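Local coordinates for protein tumor necrosis factor receptor superfamily member 16 (Rattus norvegicus, PDB 4F42) that acts as the low-affinity receptor for nerve growth factor and other neurotrophins and probably signals through its intracellular death domain by recruiting partner proteins, at residues H27-L32 against E37-F42. Residues are numbered along the deposited sequence; the frame is centred on the assembly and turned at random.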
ATOM      1  N   HIS A  27      -1.380   9.046  -1.207  1.00 20.65           N
ATOM      2  CA  HIS A  27      -1.933   9.380   0.107  1.00 20.22           C
ATOM      3  C   HIS A  27      -1.462   8.358   1.141  1.00 19.87           C
ATOM      4  O   HIS A  27      -1.013   8.722   2.231  1.00 19.37           O
ATOM      5  CB  HIS A  27      -3.471   9.453   0.058  1.00 20.10           C
ATOM      6  CG  HIS A  27      -4.006  10.230  -1.111  1.00 19.79           C
ATOM      7  ND1 HIS A  27      -5.185   9.905  -1.746  1.00 19.11           N
ATOM      8  CD2 HIS A  27      -3.507  11.304  -1.774  1.00 18.19           C
ATOM      9  CE1 HIS A  27      -5.398  10.755  -2.737  1.00 18.92           C
ATOM     10  NE2 HIS A  27      -4.395  11.615  -2.772  1.00 17.70           N
ATOM     11  N   LEU A  28      -1.541   7.083   0.767  1.00 19.55           N
ATOM     12  CA  LEU A  28      -1.096   5.981   1.623  1.00 19.33           C
ATOM     13  C   LEU A  28       0.395   6.051   1.926  1.00 19.26           C
ATOM     14  O   LEU A  28       0.809   5.899   3.077  1.00 19.65           O
ATOM     15  CB  LEU A  28      -1.449   4.637   0.986  1.00 19.16           C
ATOM     16  CG  LEU A  28      -0.905   3.364   1.619  1.00 19.28           C
ATOM     17  CD1 LEU A  28      -1.517   3.157   2.991  1.00 19.33           C
ATOM     18  CD2 LEU A  28      -1.220   2.192   0.716  1.00 19.44           C
ATOM     19  N   ALA A  29       1.201   6.281   0.893  1.00 19.16           N
ATOM     20  CA  ALA A  29       2.636   6.388   1.066  1.00 19.08           C
ATOM     21  C   ALA A  29       2.976   7.485   2.078  1.00 19.08           C
ATOM     22  O   ALA A  29       3.823   7.283   2.945  1.00 19.28           O
ATOM     23  CB  ALA A  29       3.308   6.640  -0.246  1.00 19.16           C
ATOM     24  N   GLY A  30       2.296   8.629   1.980  1.00 18.76           N
ATOM     25  CA  GLY A  30       2.436   9.700   2.965  1.00 18.27           C
ATOM     26  C   GLY A  30       2.255   9.187   4.383  1.00 18.20           C
ATOM     27  O   GLY A  30       3.082   9.452   5.254  1.00 18.09           O
ATOM     28  N   GLU A  31       1.175   8.433   4.597  1.00 18.02           N
ATOM     29  CA  GLU A  31       0.855   7.820   5.888  1.00 17.85           C
ATOM     30  C   GLU A  31       1.910   6.804   6.344  1.00 17.88           C
ATOM     31  O   GLU A  31       2.196   6.684   7.537  1.00 17.80           O
ATOM     32  CB  GLU A  31      -0.538   7.176   5.826  1.00 17.81           C
ATOM     33  CG  GLU A  31      -1.021   6.485   7.098  1.00 17.34           C
ATOM     34  CD  GLU A  31      -1.058   7.387   8.333  1.00 18.41           C
ATOM     35  OE1 GLU A  31      -1.258   8.623   8.204  1.00 18.26           O
ATOM     36  OE2 GLU A  31      -0.901   6.844   9.451  1.00 17.03           O
ATOM     37  N   LEU A  32       2.489   6.080   5.391  1.00 18.23           N
ATOM     38  CA  LEU A  32       3.537   5.102   5.696  1.00 18.41           C
ATOM     39  C   LEU A  32       4.900   5.767   5.974  1.00 18.94           C
ATOM     40  O   LEU A  32       5.869   5.098   6.353  1.00 19.19           O
ATOM     41  CB  LEU A  32       3.629   4.050   4.589  1.00 18.07           C
ATOM     42  CG  LEU A  32       2.401   3.165   4.336  1.00 16.96           C
ATOM     43  CD1 LEU A  32       2.618   2.348   3.081  1.00 15.40           C
ATOM     44  CD2 LEU A  32       2.124   2.251   5.515  1.00 16.27           C
ATOM     45  N   GLU A  37       9.065  13.737  -2.420  1.00 20.78           N
ATOM     46  CA  GLU A  37      10.030  13.477  -3.496  1.00 20.55           C
ATOM     47  C   GLU A  37      10.380  12.000  -3.602  1.00 20.09           C
ATOM     48  O   GLU A  37      10.637  11.501  -4.701  1.00 20.05           O
ATOM     49  CB  GLU A  37      11.299  14.302  -3.303  1.00 20.66           C
ATOM     50  CG  GLU A  37      11.070  15.812  -3.346  1.00 22.66           C
ATOM     51  CD  GLU A  37      10.544  16.392  -2.031  1.00 24.44           C
ATOM     52  OE1 GLU A  37      10.588  15.692  -0.988  1.00 25.59           O
ATOM     53  OE2 GLU A  37      10.088  17.558  -2.046  1.00 25.23           O
ATOM     54  N   HIS A  38      10.392  11.316  -2.454  1.00 19.32           N
ATOM     55  CA  HIS A  38      10.533   9.862  -2.394  1.00 18.99           C
ATOM     56  C   HIS A  38       9.346   9.213  -3.133  1.00 19.10           C
ATOM     57  O   HIS A  38       9.544   8.335  -3.981  1.00 19.21           O
ATOM     58  CB  HIS A  38      10.601   9.407  -0.935  1.00 18.54           C
ATOM     59  CG  HIS A  38      11.215   8.056  -0.726  1.00 17.71           C
ATOM     60  ND1 HIS A  38      11.319   7.110  -1.724  1.00 17.96           N
ATOM     61  CD2 HIS A  38      11.715   7.476   0.395  1.00 15.98           C
ATOM     62  CE1 HIS A  38      11.881   6.017  -1.233  1.00 16.72           C
ATOM     63  NE2 HIS A  38      12.127   6.213   0.052  1.00 14.61           N
ATOM     64  N   ILE A  39       8.125   9.661  -2.823  1.00 18.98           N
ATOM     65  CA  ILE A  39       6.915   9.214  -3.535  1.00 18.66           C
ATOM     66  C   ILE A  39       7.033   9.477  -5.037  1.00 18.80           C
ATOM     67  O   ILE A  39       6.819   8.574  -5.847  1.00 18.96           O
ATOM     68  CB  ILE A  39       5.627   9.887  -2.985  1.00 18.48           C
ATOM     69  CG1 ILE A  39       5.488   9.626  -1.484  1.00 19.03           C
ATOM     70  CG2 ILE A  39       4.395   9.393  -3.732  1.00 18.22           C
ATOM     71  CD1 ILE A  39       4.314  10.319  -0.822  1.00 18.66           C
ATOM     72  N   ASP A  40       7.378  10.710  -5.403  1.00 18.94           N
ATOM     73  CA  ASP A  40       7.595  11.076  -6.801  1.00 19.34           C
ATOM     74  C   ASP A  40       8.606  10.153  -7.496  1.00 19.20           C
ATOM     75  O   ASP A  40       8.486   9.913  -8.688  1.00 19.72           O
ATOM     76  CB  ASP A  40       8.061  12.535  -6.933  1.00 19.67           C
ATOM     77  CG  ASP A  40       6.965  13.551  -6.618  1.00 21.00           C
ATOM     78  OD1 ASP A  40       5.759  13.219  -6.712  1.00 22.10           O
ATOM     79  OD2 ASP A  40       7.326  14.702  -6.279  1.00 22.08           O
ATOM     80  N   SER A  41       9.580   9.626  -6.754  1.00 18.75           N
ATOM     81  CA  SER A  41      10.565   8.706  -7.316  1.00 18.18           C
ATOM     82  C   SER A  41       9.944   7.410  -7.843  1.00 18.34           C
ATOM     83  O   SER A  41      10.532   6.753  -8.715  1.00 18.37           O
ATOM     84  CB  SER A  41      11.657   8.380  -6.297  1.00 18.10           C
ATOM     85  OG  SER A  41      11.332   7.225  -5.532  1.00 18.06           O
ATOM     86  N   PHE A  42       8.770   7.039  -7.324  1.00 17.89           N
ATOM     87  CA  PHE A  42       8.124   5.776  -7.721  1.00 17.61           C
ATOM     88  C   PHE A  42       7.303   5.946  -8.979  1.00 17.89           C
ATOM     89  O   PHE A  42       6.901   4.962  -9.597  1.00 17.94           O
ATOM     90  CB  PHE A  42       7.248   5.194  -6.600  1.00 17.30           C
ATOM     91  CG  PHE A  42       8.028   4.598  -5.458  1.00 15.91           C
ATOM     92  CD1 PHE A  42       8.722   3.405  -5.614  1.00 16.05           C
ATOM     93  CD2 PHE A  42       8.056   5.224  -4.221  1.00 14.94           C
ATOM     94  CE1 PHE A  42       9.459   2.852  -4.554  1.00 15.10           C
ATOM     95  CE2 PHE A  42       8.775   4.676  -3.156  1.00 14.26           C
ATOM     96  CZ  PHE A  42       9.480   3.492  -3.325  1.00 13.41           C
TER
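Ile39 sets its CG1 branch beside the backbone N and anti to the carbonyl carbon (chi1 -56°), then runs on extended to CD1 (chi2 176°), and this stretched arm is what reaches Ala29 and Gly30 on the preceding helix. Its methyl end arrives alongside the Ala29 methyl, with Ile39 CD1 3.9 Å from Ala29 CB. The same CD1 also packs against the backbone of the next residue, 3.8 Å from Gly30 N. Ile39 CG1 also lies 3.9 Å from Ala29 CB, so the alanine methyl touches the outer two carbons of the arm. Both CB atoms point toward the opposite helix, and the backbones come nearest at this pair, with Ala29 CA and Ile39 CA 6.9 Å apart. The join is small, a contact of apolar side chains plus one methyl against the backbone, burying 96 Å² in all.

Other parts of the chain widen the packing: Ile39 also touches Trp25, Arg26 and Tyr34, while Ala29 meets Leu52 of helix 48-56. A salt bridge from Asp40 to Arg26 adds a polar tie between the same two helices. At the far end of segment 37-42, Ser41 OG donates a hydrogen bond to His38 O, 2.6 Å away, in the carbonyl plane and on a lone pair, with a C=O...donor angle of 145°. That hydroxyl also sits over one face of the Phe42 ring, offset toward its rim. The Phe42 side chain touches Trp25 of helix 24-32 and Ala51 and Leu52 of helix 48-56. Helices 24-32 and 36-41, joined by a short connection, thus pack as consecutive members of the six-helix bundle that defines the death-domain fold.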